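Local coordinates for CheC-like superfamily protein (Shewanella oneidensis, PDB 3H2D), which probably acts in chemotaxis signalling as a CheX-like phosphatase that removes the phosphoryl group from the response regulator CheY, at the interface of chains A and B. Coordinates in Å, arbitrary orientation; residue numbers count along the deposited sequence, not the author numbering. Chains: chain A/B, CheC-like superfamily protein.

The interface of chains A and B. Residues chain A 47, 56-57, 129-131, 154; chain B 115-118.
B:Met118, a selenomethionine, lies against one face of the A:His129 imidazole, its CG 3.6 Å from the ring centroid and shifted toward the rim in a CH-pi contact. The two side chains run alongside each other, pointing the same way, and the selenium reaches the ring at CE1, 3.4 Å from SE. At the ring's edge, in plane, sits the backbone carbonyl carbon of A:Ser57. A:His129 ND1 and the hydroxyl OG of A:Ser57 share a hydrogen bond of 2.6 Å, which should hold the imidazole against turning about CB-CG. The serine chi1 of 57° sets OG between the backbone N and the carbonyl carbon, where it meets both ND1 and a bridging water, water 1. The chain of B:Met118 bends about its CG-SE bond (chi3 -81°), which brings the methyl CE to A:Ser57 CB, 3.6 Å away. An alanine in place of A:His129 would probably leave a gap over B:Met118, free its side chain to shift, and deprive A:Ser57 OG of its ring partner.

Just past the strand ends, A:Lys130 N donates to B:Pro117 O at 3.0 Å, a nearly straight bond (163° at the hydrogen). Water 1 binds that same carbonyl oxygen and also joins A:Ser57 OG, A:Ala131 N and B:Thr116 OG1, the last at 2.8 Å, so a solvent molecule ties polar groups of both chains together. B:Thr116 turns its hydroxyl to this water, and its methyl CG2 slides past the carboxylate of A:Glu154, the two side chains running in opposite directions; its CB rests on A:Ala131 CB at 3.7 Å.

A:His129 and B:Met118 form an antiparallel bridge, joining the end of strand 125-129 of one chain to the start of strand 118-122 of the other. The patch has a twin across the two-fold axis, and together they probably help hold the two copies as a dimer; the structure alone does not show that this is the form that works in the cell.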
ATOM      1  N   ILE A  47       2.848  -2.616  -3.255  1.00 22.74           N
ATOM      2  CA  ILE A  47       4.282  -2.341  -3.325  1.00 23.06           C
ATOM      3  C   ILE A  47       4.538  -1.161  -4.278  1.00 22.92           C
ATOM      4  O   ILE A  47       3.933  -1.064  -5.337  1.00 22.97           O
ATOM      5  CB  ILE A  47       5.067  -3.641  -3.711  1.00 24.68           C
ATOM      6  CG1 ILE A  47       6.578  -3.497  -3.516  1.00 26.71           C
ATOM      7  CG2 ILE A  47       4.693  -4.141  -5.120  1.00 24.28           C
ATOM      8  CD1 ILE A  47       7.279  -4.856  -3.518  1.00 26.80           C
ATOM      9  N   GLY A  56       5.948   4.220  -9.735  1.00 18.84           N
ATOM     10  CA  GLY A  56       4.647   3.679  -9.715  1.00 19.48           C
ATOM     11  C   GLY A  56       4.387   2.692  -8.615  1.00 18.57           C
ATOM     12  O   GLY A  56       5.091   2.626  -7.595  1.00 18.08           O
ATOM     13  N   SER A  57       3.316   1.937  -8.833  1.00 16.47           N
ATOM     14  CA  SER A  57       2.716   1.138  -7.793  1.00 19.46           C
ATOM     15  C   SER A  57       1.975  -0.082  -8.324  1.00 19.51           C
ATOM     16  O   SER A  57       1.475  -0.098  -9.463  1.00 19.61           O
ATOM     17  CB  SER A  57       1.751   2.010  -7.005  1.00 21.26           C
ATOM     18  OG  SER A  57       0.771   2.588  -7.838  1.00 23.39           O
ATOM     19  N   HIS A 129      -4.994   3.867  -6.728  1.00 22.50           N
ATOM     20  CA  HIS A 129      -3.639   4.292  -7.073  1.00 21.99           C
ATOM     21  C   HIS A 129      -3.664   5.734  -7.547  1.00 21.04           C
ATOM     22  O   HIS A 129      -4.455   6.118  -8.417  1.00 20.20           O
ATOM     23  CB  HIS A 129      -3.018   3.405  -8.162  1.00 21.78           C
ATOM     24  CG  HIS A 129      -2.815   1.994  -7.758  1.00 23.79           C
ATOM     25  ND1 HIS A 129      -1.571   1.414  -7.745  1.00 28.40           N
ATOM     26  CD2 HIS A 129      -3.678   1.053  -7.312  1.00 25.12           C
ATOM     27  CE1 HIS A 129      -1.680   0.162  -7.342  1.00 31.00           C
ATOM     28  NE2 HIS A 129      -2.944  -0.084  -7.066  1.00 22.01           N
ATOM     29  N   LYS A 130      -2.791   6.545  -6.981  1.00 17.66           N
ATOM     30  CA  LYS A 130      -2.798   7.988  -7.226  1.00 18.84           C
ATOM     31  C   LYS A 130      -1.679   8.505  -8.165  1.00 21.05           C
ATOM     32  O   LYS A 130      -1.647   9.698  -8.510  1.00 21.57           O
ATOM     33  CB  LYS A 130      -2.755   8.730  -5.869  1.00 19.43           C
ATOM     34  CG  LYS A 130      -3.877   8.347  -4.926  1.00 19.52           C
ATOM     35  CD  LYS A 130      -5.233   8.759  -5.513  1.00 20.04           C
ATOM     36  CE  LYS A 130      -6.368   8.232  -4.692  1.00 19.28           C
ATOM     37  NZ  LYS A 130      -7.695   8.774  -5.171  1.00 17.20           N
ATOM     38  N   ALA A 131      -0.791   7.640  -8.610  1.00 23.10           N
ATOM     39  CA  ALA A 131       0.156   8.010  -9.646  1.00 24.37           C
ATOM     40  C   ALA A 131      -0.514   8.753 -10.791  1.00 25.90           C
ATOM     41  O   ALA A 131      -1.629   8.418 -11.204  1.00 26.87           O
ATOM     42  CB  ALA A 131       0.906   6.763 -10.177  1.00 24.26           C
ATOM     43  N   GLU A 154       3.869   6.440 -13.522  1.00 22.96           N
ATOM     44  CA  GLU A 154       3.797   7.874 -13.766  1.00 26.30           C
ATOM     45  C   GLU A 154       5.071   8.245 -14.471  1.00 29.65           C
ATOM     46  O   GLU A 154       6.135   7.820 -13.983  1.00 29.69           O
ATOM     47  CB  GLU A 154       3.721   8.509 -12.393  1.00 28.97           C
ATOM     48  CG  GLU A 154       4.181   9.854 -12.245  1.00 35.64           C
ATOM     49  CD  GLU A 154       3.956  10.342 -10.810  1.00 40.00           C
ATOM     50  OE1 GLU A 154       4.998  10.626 -10.166  1.00 42.67           O
ATOM     51  OE2 GLU A 154       2.767  10.420 -10.345  1.00 26.93           O
TER
ATOM     52  N   ALA B 115       7.948   6.279  -4.238  1.00 23.60           N
ATOM     53  CA  ALA B 115       7.162   5.779  -5.342  1.00 23.62           C
ATOM     54  C   ALA B 115       5.911   6.661  -5.323  1.00 25.00           C
ATOM     55  O   ALA B 115       6.020   7.854  -5.079  1.00 26.66           O
ATOM     56  CB  ALA B 115       6.844   4.300  -5.135  1.00 23.70           C
ATOM     57  N   THR B 116       4.739   6.101  -5.603  1.00 23.49           N
ATOM     58  CA  THR B 116       3.532   6.875  -5.721  1.00 22.03           C
ATOM     59  C   THR B 116       2.462   6.352  -4.720  1.00 20.85           C
ATOM     60  O   THR B 116       2.438   5.185  -4.397  1.00 23.53           O
ATOM     61  CB  THR B 116       2.999   6.842  -7.129  1.00 22.35           C
ATOM     62  OG1 THR B 116       2.795   5.486  -7.522  1.00 25.81           O
ATOM     63  CG2 THR B 116       3.950   7.521  -8.096  1.00 25.30           C
ATOM     64  N   PRO B 117       1.566   7.239  -4.252  1.00 22.82           N
ATOM     65  CA  PRO B 117       0.674   6.811  -3.201  1.00 23.42           C
ATOM     66  C   PRO B 117      -0.388   5.822  -3.662  1.00 23.01           C
ATOM     67  O   PRO B 117      -0.840   5.870  -4.785  1.00 21.12           O
ATOM     68  CB  PRO B 117      -0.042   8.095  -2.784  1.00 25.78           C
ATOM     69  CG  PRO B 117       0.816   9.185  -3.264  1.00 24.35           C
ATOM     70  CD  PRO B 117       1.356   8.664  -4.564  1.00 23.36           C
HETATM   71  N   MSE B 118      -0.698   4.877  -2.792  0.50 24.81           N
HETATM   72  CA  MSE B 118      -1.885   4.064  -2.944  0.50 26.07           C
HETATM   73  C   MSE B 118      -2.697   4.314  -1.714  0.50 25.19           C
HETATM   74  O   MSE B 118      -2.157   4.389  -0.611  0.50 24.11           O
HETATM   75  CB  MSE B 118      -1.546   2.591  -3.036  0.50 27.17           C
HETATM   76  CG  MSE B 118      -1.043   2.191  -4.382  0.50 27.53           C
HETATM   77 SE   MSE B 118      -0.271   0.429  -4.282  0.38 28.10          SE
HETATM   78  CE  MSE B 118       1.483   0.883  -3.585  0.50 23.41           C
TER
HETATM   79  O   HOH W   1       0.048   5.033  -7.248  1.00 23.86           O